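Long-range contact in effector protein Lem4 (lpg1101) (Legionella pneumophila subsp. pneumophila, PDB 6CGK), which dephosphorylates phosphotyrosine as a membrane-associated, translocated bacterial effector, this chain being its magnesium-binding haloacid dehalogenase (HAD) domain: residues I68-N82 with Y100-H112. The protein carries 1 engineered substitution. Sequence-based numbering, arbitrary orientation.
Sequences IKITENAKNFLQDVN and YIKALLEFENIDH
Ile70 drives its CD1 against the last turn of helix 98-107, meeting Leu104 O at 3.7 Å and the Leu105 side chain at CD2. With CG1 turned beside the backbone N and chi2 extended (-171°), the branch carries CD1 onto Leu104 and Leu105, with Ile110 CD1 a little farther off, while its CB rests on Glu108 CG. Next to it, the Leu78 and Leu105 side chains cross at roughly a right angle, with Leu78 CD1 and Leu105 CD2 4.0 Å apart, and the two branches of Ile110 divide the surface of helix 72-82: CD1 lies on the aliphatic part of Lys75 (CG, 3.9 Å), CG2 on Leu78 CB. This apolar patch is the tight part. It joins two helices that precede and follow strand 89-93 of the parallel sheet in this Rossmann-like HAD domain. A Schellman motif with Asn109 at C-prime ends the second helix, and the chain beyond it brings Ile110 against helix 72-82.

Toward solvent the contact turns polar and looser. Lys75 bends at chi4 (-61°), so that NZ turns back to Gln79 OE1, donating from above the carbonyl plane at 3.1 Å; NZ stays 5.1 Å from Glu108 OE1, and the opposite charges do not pair. The other carboxylate oxygen, OE2, bonds Tyr61 OH, which also receives Ile70 N, while a water donates to Ile70 O and, weakly, to Glu108 OE1. Asn82 ND2 donates to Asp111 O at 2.9 Å over a bent path (136°), and a second water accepts from Asp111 N and, weakly, from Asn82 ND2. At the opposite end of the contact from Asn82, where Tyr100 is buried, Ile68 O and Tyr100 OH share a water, held in the plane of the tyrosine ring at its edge; the Tyr100 side chain is about 4 Å from that of the magnesium ligand Asp25.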
loop_
_atom_site.group_PDB
_atom_site.type_symbol
_atom_site.label_atom_id
_atom_site.label_comp_id
_atom_site.label_asym_id
_atom_site.label_seq_id
_atom_site.Cartn_x
_atom_site.Cartn_y
_atom_site.Cartn_z
ATOM N N ILE A 68 4.755 15.337 -2.507
ATOM C CA ILE A 68 4.563 14.494 -1.330
ATOM C C ILE A 68 3.153 13.943 -1.222
ATOM O O ILE A 68 2.918 13.041 -0.410
ATOM C CB ILE A 68 4.902 15.221 -0.016
ATOM C CG1 ILE A 68 3.815 16.219 0.348
ATOM C CG2 ILE A 68 6.265 15.870 -0.116
ATOM C CD1 ILE A 68 3.627 16.362 1.841
ATOM N N LYS A 69 2.205 14.452 -2.009
ATOM C CA LYS A 69 0.824 14.005 -1.840
ATOM C C LYS A 69 0.559 12.656 -2.510
ATOM O O LYS A 69 1.240 12.244 -3.448
ATOM C CB LYS A 69 -0.133 15.044 -2.408
ATOM C CG LYS A 69 0.061 16.439 -1.792
ATOM C CD LYS A 69 -0.832 17.496 -2.435
ATOM C CE LYS A 69 -0.647 18.869 -1.776
ATOM N NZ LYS A 69 -1.678 19.828 -2.309
ATOM N N ILE A 70 -0.480 11.979 -2.019
ATOM C CA ILE A 70 -1.056 10.849 -2.746
ATOM C C ILE A 70 -1.459 11.334 -4.135
ATOM O O ILE A 70 -2.018 12.433 -4.288
ATOM C CB ILE A 70 -2.246 10.278 -1.960
ATOM C CG1 ILE A 70 -1.748 9.753 -0.612
ATOM C CG2 ILE A 70 -2.935 9.181 -2.741
ATOM C CD1 ILE A 70 -2.736 8.988 0.191
ATOM N N THR A 71 -1.082 10.579 -5.163
ATOM C CA THR A 71 -1.342 11.109 -6.488
ATOM C C THR A 71 -2.809 10.910 -6.806
ATOM O O THR A 71 -3.472 10.048 -6.232
ATOM C CB THR A 71 -0.496 10.434 -7.567
ATOM O OG1 THR A 71 -0.977 9.107 -7.779
ATOM C CG2 THR A 71 0.983 10.408 -7.172
ATOM N N GLU A 72 -3.310 11.719 -7.737
ATOM C CA GLU A 72 -4.715 11.608 -8.112
ATOM C C GLU A 72 -5.077 10.189 -8.536
ATOM O O GLU A 72 -6.088 9.632 -8.092
ATOM C CB GLU A 72 -5.025 12.595 -9.237
ATOM C CG GLU A 72 -6.495 12.949 -9.319
ATOM C CD GLU A 72 -6.926 13.856 -8.177
ATOM O OE1 GLU A 72 -7.870 13.490 -7.438
ATOM O OE2 GLU A 72 -6.301 14.930 -8.008
ATOM N N ASN A 73 -4.260 9.582 -9.398
ATOM C CA ASN A 73 -4.587 8.254 -9.907
ATOM C C ASN A 73 -4.438 7.174 -8.842
ATOM O O ASN A 73 -5.135 6.159 -8.893
ATOM C CB ASN A 73 -3.713 7.938 -11.119
ATOM C CG ASN A 73 -4.024 8.834 -12.303
ATOM O OD1 ASN A 73 -5.148 9.310 -12.452
ATOM N ND2 ASN A 73 -3.031 9.067 -13.151
ATOM N N ALA A 74 -3.534 7.351 -7.884
ATOM C CA ALA A 74 -3.406 6.351 -6.825
ATOM C C ALA A 74 -4.593 6.425 -5.881
ATOM O O ALA A 74 -5.075 5.403 -5.391
ATOM C CB ALA A 74 -2.091 6.562 -6.053
ATOM N N LYS A 75 -5.062 7.639 -5.606
ATOM C CA LYS A 75 -6.259 7.820 -4.804
ATOM C C LYS A 75 -7.434 7.097 -5.431
ATOM O O LYS A 75 -8.133 6.325 -4.768
ATOM C CB LYS A 75 -6.565 9.310 -4.682
ATOM C CG LYS A 75 -7.899 9.639 -4.085
ATOM C CD LYS A 75 -8.113 11.156 -4.181
ATOM C CE LYS A 75 -9.198 11.687 -3.251
ATOM N NZ LYS A 75 -10.534 11.111 -3.520
ATOM N N ASN A 76 -7.673 7.349 -6.718
ATOM C CA ASN A 76 -8.793 6.699 -7.399
ATOM C C ASN A 76 -8.634 5.184 -7.388
ATOM O O ASN A 76 -9.607 4.452 -7.176
ATOM C CB ASN A 76 -8.904 7.209 -8.828
ATOM C CG ASN A 76 -9.384 8.630 -8.896
ATOM O OD1 ASN A 76 -9.981 9.150 -7.950
ATOM N ND2 ASN A 76 -9.135 9.272 -10.022
ATOM N N PHE A 77 -7.408 4.697 -7.599
ATOM C CA PHE A 77 -7.153 3.258 -7.553
ATOM C C PHE A 77 -7.520 2.679 -6.190
ATOM O O PHE A 77 -8.234 1.675 -6.100
ATOM C CB PHE A 77 -5.686 2.980 -7.895
ATOM C CG PHE A 77 -5.291 1.526 -7.815
ATOM C CD1 PHE A 77 -5.489 0.680 -8.897
ATOM C CD2 PHE A 77 -4.710 1.012 -6.674
ATOM C CE1 PHE A 77 -5.130 -0.658 -8.838
ATOM C CE2 PHE A 77 -4.335 -0.329 -6.599
ATOM C CZ PHE A 77 -4.548 -1.170 -7.690
ATOM N N LEU A 78 -7.045 3.308 -5.108
ATOM C CA LEU A 78 -7.350 2.788 -3.778
ATOM C C LEU A 78 -8.845 2.807 -3.513
ATOM O O LEU A 78 -9.396 1.861 -2.934
ATOM C CB LEU A 78 -6.618 3.586 -2.707
ATOM C CG LEU A 78 -5.103 3.434 -2.736
ATOM C CD1 LEU A 78 -4.375 4.566 -1.956
ATOM C CD2 LEU A 78 -4.768 2.019 -2.204
ATOM N N GLN A 79 -9.517 3.881 -3.924
ATOM C CA GLN A 79 -10.949 3.953 -3.710
ATOM C C GLN A 79 -11.676 2.896 -4.527
ATOM O O GLN A 79 -12.635 2.289 -4.039
ATOM C CB GLN A 79 -11.444 5.352 -4.046
ATOM C CG GLN A 79 -10.992 6.379 -3.038
ATOM C CD GLN A 79 -11.569 7.745 -3.286
ATOM O OE1 GLN A 79 -11.809 8.495 -2.344
ATOM N NE2 GLN A 79 -11.763 8.098 -4.553
ATOM N N ASP A 80 -11.231 2.652 -5.765
ATOM C CA ASP A 80 -11.876 1.634 -6.593
ATOM C C ASP A 80 -11.636 0.237 -6.039
ATOM O O ASP A 80 -12.561 -0.594 -6.012
ATOM C CB ASP A 80 -11.370 1.694 -8.036
ATOM C CG ASP A 80 -11.903 2.893 -8.812
ATOM O OD1 ASP A 80 -12.950 3.490 -8.437
ATOM O OD2 ASP A 80 -11.254 3.228 -9.826
ATOM N N VAL A 81 -10.393 -0.067 -5.648
ATOM C CA VAL A 81 -10.083 -1.417 -5.174
ATOM C C VAL A 81 -10.728 -1.662 -3.813
ATOM O O VAL A 81 -11.121 -2.787 -3.505
ATOM C CB VAL A 81 -8.552 -1.642 -5.129
ATOM C CG1 VAL A 81 -8.225 -3.012 -4.509
ATOM C CG2 VAL A 81 -7.960 -1.569 -6.523
ATOM N N ASN A 82 -10.861 -0.621 -2.976
ATOM C CA ASN A 82 -11.615 -0.766 -1.728
ATOM C C ASN A 82 -13.004 -1.334 -1.979
ATOM O O ASN A 82 -13.535 -2.101 -1.160
ATOM C CB ASN A 82 -11.755 0.590 -1.025
ATOM C CG ASN A 82 -10.601 0.905 -0.081
ATOM O OD1 ASN A 82 -9.837 0.027 0.351
ATOM N ND2 ASN A 82 -10.462 2.195 0.241
ATOM N N TYR A 100 1.676 8.455 9.702
ATOM C CA TYR A 100 1.794 9.314 8.523
ATOM C C TYR A 100 0.978 8.727 7.378
ATOM O O TYR A 100 0.276 9.452 6.656
ATOM C CB TYR A 100 3.261 9.450 8.130
ATOM C CG TYR A 100 3.535 10.355 6.950
ATOM C CD1 TYR A 100 3.460 11.750 7.090
ATOM C CD2 TYR A 100 3.881 9.820 5.702
ATOM C CE1 TYR A 100 3.739 12.589 6.013
ATOM C CE2 TYR A 100 4.168 10.641 4.625
ATOM C CZ TYR A 100 4.091 12.036 4.789
ATOM O OH TYR A 100 4.391 12.879 3.737
ATOM N N ILE A 101 1.084 7.411 7.191
ATOM C CA ILE A 101 0.306 6.740 6.156
ATOM C C ILE A 101 -1.179 6.939 6.398
ATOM O O ILE A 101 -1.910 7.332 5.488
ATOM C CB ILE A 101 0.695 5.257 6.073
ATOM C CG1 ILE A 101 2.158 5.173 5.646
ATOM C CG2 ILE A 101 -0.321 4.508 5.142
ATOM C CD1 ILE A 101 2.787 3.719 5.763
ATOM N N LYS A 102 -1.654 6.679 7.626
ATOM C CA LYS A 102 -3.081 6.880 7.910
ATOM C C LYS A 102 -3.495 8.323 7.687
ATOM O O LYS A 102 -4.592 8.592 7.182
ATOM C CB LYS A 102 -3.421 6.473 9.350
ATOM C CG LYS A 102 -3.318 4.957 9.598
ATOM C CD LYS A 102 -3.707 4.616 11.028
ATOM C CE LYS A 102 -3.784 3.116 11.264
ATOM N NZ LYS A 102 -4.067 2.876 12.707
ATOM N N ALA A 103 -2.645 9.275 8.101
ATOM C CA ALA A 103 -2.987 10.674 7.927
ATOM C C ALA A 103 -3.204 11.004 6.459
ATOM O O ALA A 103 -4.160 11.691 6.095
ATOM C CB ALA A 103 -1.866 11.561 8.523
ATOM N N LEU A 104 -2.281 10.585 5.593
ATOM C CA LEU A 104 -2.425 10.958 4.182
ATOM C C LEU A 104 -3.663 10.300 3.571
ATOM O O LEU A 104 -4.406 10.943 2.821
ATOM C CB LEU A 104 -1.175 10.559 3.383
ATOM C CG LEU A 104 -0.187 11.749 3.329
ATOM C CD1 LEU A 104 0.213 12.201 4.719
ATOM C CD2 LEU A 104 1.044 11.392 2.507
ATOM N N LEU A 105 -3.897 9.025 3.869
ATOM C CA LEU A 105 -5.155 8.405 3.433
ATOM C C LEU A 105 -6.363 9.215 3.909
ATOM O O LEU A 105 -7.307 9.472 3.143
ATOM C CB LEU A 105 -5.212 6.977 3.950
ATOM C CG LEU A 105 -4.121 6.059 3.365
ATOM C CD1 LEU A 105 -4.046 4.714 4.123
ATOM C CD2 LEU A 105 -4.340 5.831 1.864
ATOM N N GLU A 106 -6.374 9.601 5.186
ATOM C CA GLU A 106 -7.496 10.386 5.709
ATOM C C GLU A 106 -7.633 11.745 5.027
ATOM O O GLU A 106 -8.749 12.200 4.755
ATOM C CB GLU A 106 -7.357 10.546 7.221
ATOM C CG GLU A 106 -7.634 9.226 7.936
ATOM C CD GLU A 106 -7.007 9.121 9.301
ATOM O OE1 GLU A 106 -6.334 10.096 9.747
ATOM O OE2 GLU A 106 -7.177 8.042 9.914
ATOM N N PHE A 107 -6.512 12.437 4.793
ATOM C CA PHE A 107 -6.545 13.717 4.104
ATOM C C PHE A 107 -7.198 13.608 2.741
ATOM O O PHE A 107 -7.760 14.584 2.245
ATOM C CB PHE A 107 -5.118 14.268 3.900
ATOM C CG PHE A 107 -4.351 14.578 5.169
ATOM C CD1 PHE A 107 -4.986 14.867 6.368
ATOM C CD2 PHE A 107 -2.964 14.567 5.133
ATOM C CE1 PHE A 107 -4.227 15.171 7.532
ATOM C CE2 PHE A 107 -2.190 14.893 6.280
ATOM C CZ PHE A 107 -2.829 15.163 7.476
ATOM N N GLU A 108 -7.056 12.453 2.084
ATOM C CA GLU A 108 -7.622 12.231 0.765
ATOM C C GLU A 108 -8.977 11.532 0.820
ATOM O O GLU A 108 -9.516 11.158 -0.231
ATOM C CB GLU A 108 -6.640 11.405 -0.073
ATOM C CG GLU A 108 -5.267 12.052 -0.183
ATOM C CD GLU A 108 -5.236 13.157 -1.202
ATOM O OE1 GLU A 108 -6.211 13.231 -1.970
ATOM O OE2 GLU A 108 -4.262 13.958 -1.242
ATOM N N ASN A 109 -9.535 11.340 2.015
ATOM C CA ASN A 109 -10.865 10.741 2.178
ATOM C C ASN A 109 -10.897 9.327 1.597
ATOM O O ASN A 109 -11.889 8.906 0.979
ATOM C CB ASN A 109 -11.959 11.632 1.575
ATOM C CG ASN A 109 -13.340 11.342 2.152
ATOM O OD1 ASN A 109 -13.476 10.824 3.265
ATOM N ND2 ASN A 109 -14.361 11.702 1.411
ATOM N N ILE A 110 -9.805 8.603 1.808
ATOM C CA ILE A 110 -9.699 7.186 1.453
ATOM C C ILE A 110 -9.919 6.352 2.700
ATOM O O ILE A 110 -9.218 6.512 3.701
ATOM C CB ILE A 110 -8.332 6.869 0.840
ATOM C CG1 ILE A 110 -8.139 7.664 -0.447
ATOM C CG2 ILE A 110 -8.220 5.340 0.565
ATOM C CD1 ILE A 110 -6.678 7.768 -0.851
ATOM N N ASP A 111 -10.875 5.438 2.631
ATOM C CA ASP A 111 -11.141 4.562 3.751
ATOM C C ASP A 111 -9.997 3.563 3.890
ATOM O O ASP A 111 -9.545 2.986 2.898
ATOM C CB ASP A 111 -12.480 3.845 3.487
ATOM C CG ASP A 111 -12.871 2.870 4.571
ATOM O OD1 ASP A 111 -12.358 2.941 5.698
ATOM O OD2 ASP A 111 -13.780 2.047 4.287
ATOM N N HIS A 112 -9.470 3.414 5.103
ATOM C CA HIS A 112 -8.402 2.461 5.322
ATOM C C HIS A 112 -8.804 1.386 6.335
ATOM O O HIS A 112 -7.953 0.589 6.752
ATOM C CB HIS A 112 -7.077 3.201 5.668
ATOM C CG HIS A 112 -7.100 4.023 6.920
ATOM N ND1 HIS A 112 -6.967 3.475 8.176
ATOM C CD2 HIS A 112 -7.161 5.371 7.108
ATOM C CE1 HIS A 112 -6.992 4.430 9.088
ATOM N NE2 HIS A 112 -7.119 5.593 8.466
HETATM O O HOH W 1 4.566 11.891 1.354
HETATM O O HOH W 2 -4.820 12.519 -4.616
HETATM O O HOH W 3 -12.440 4.871 0.012
#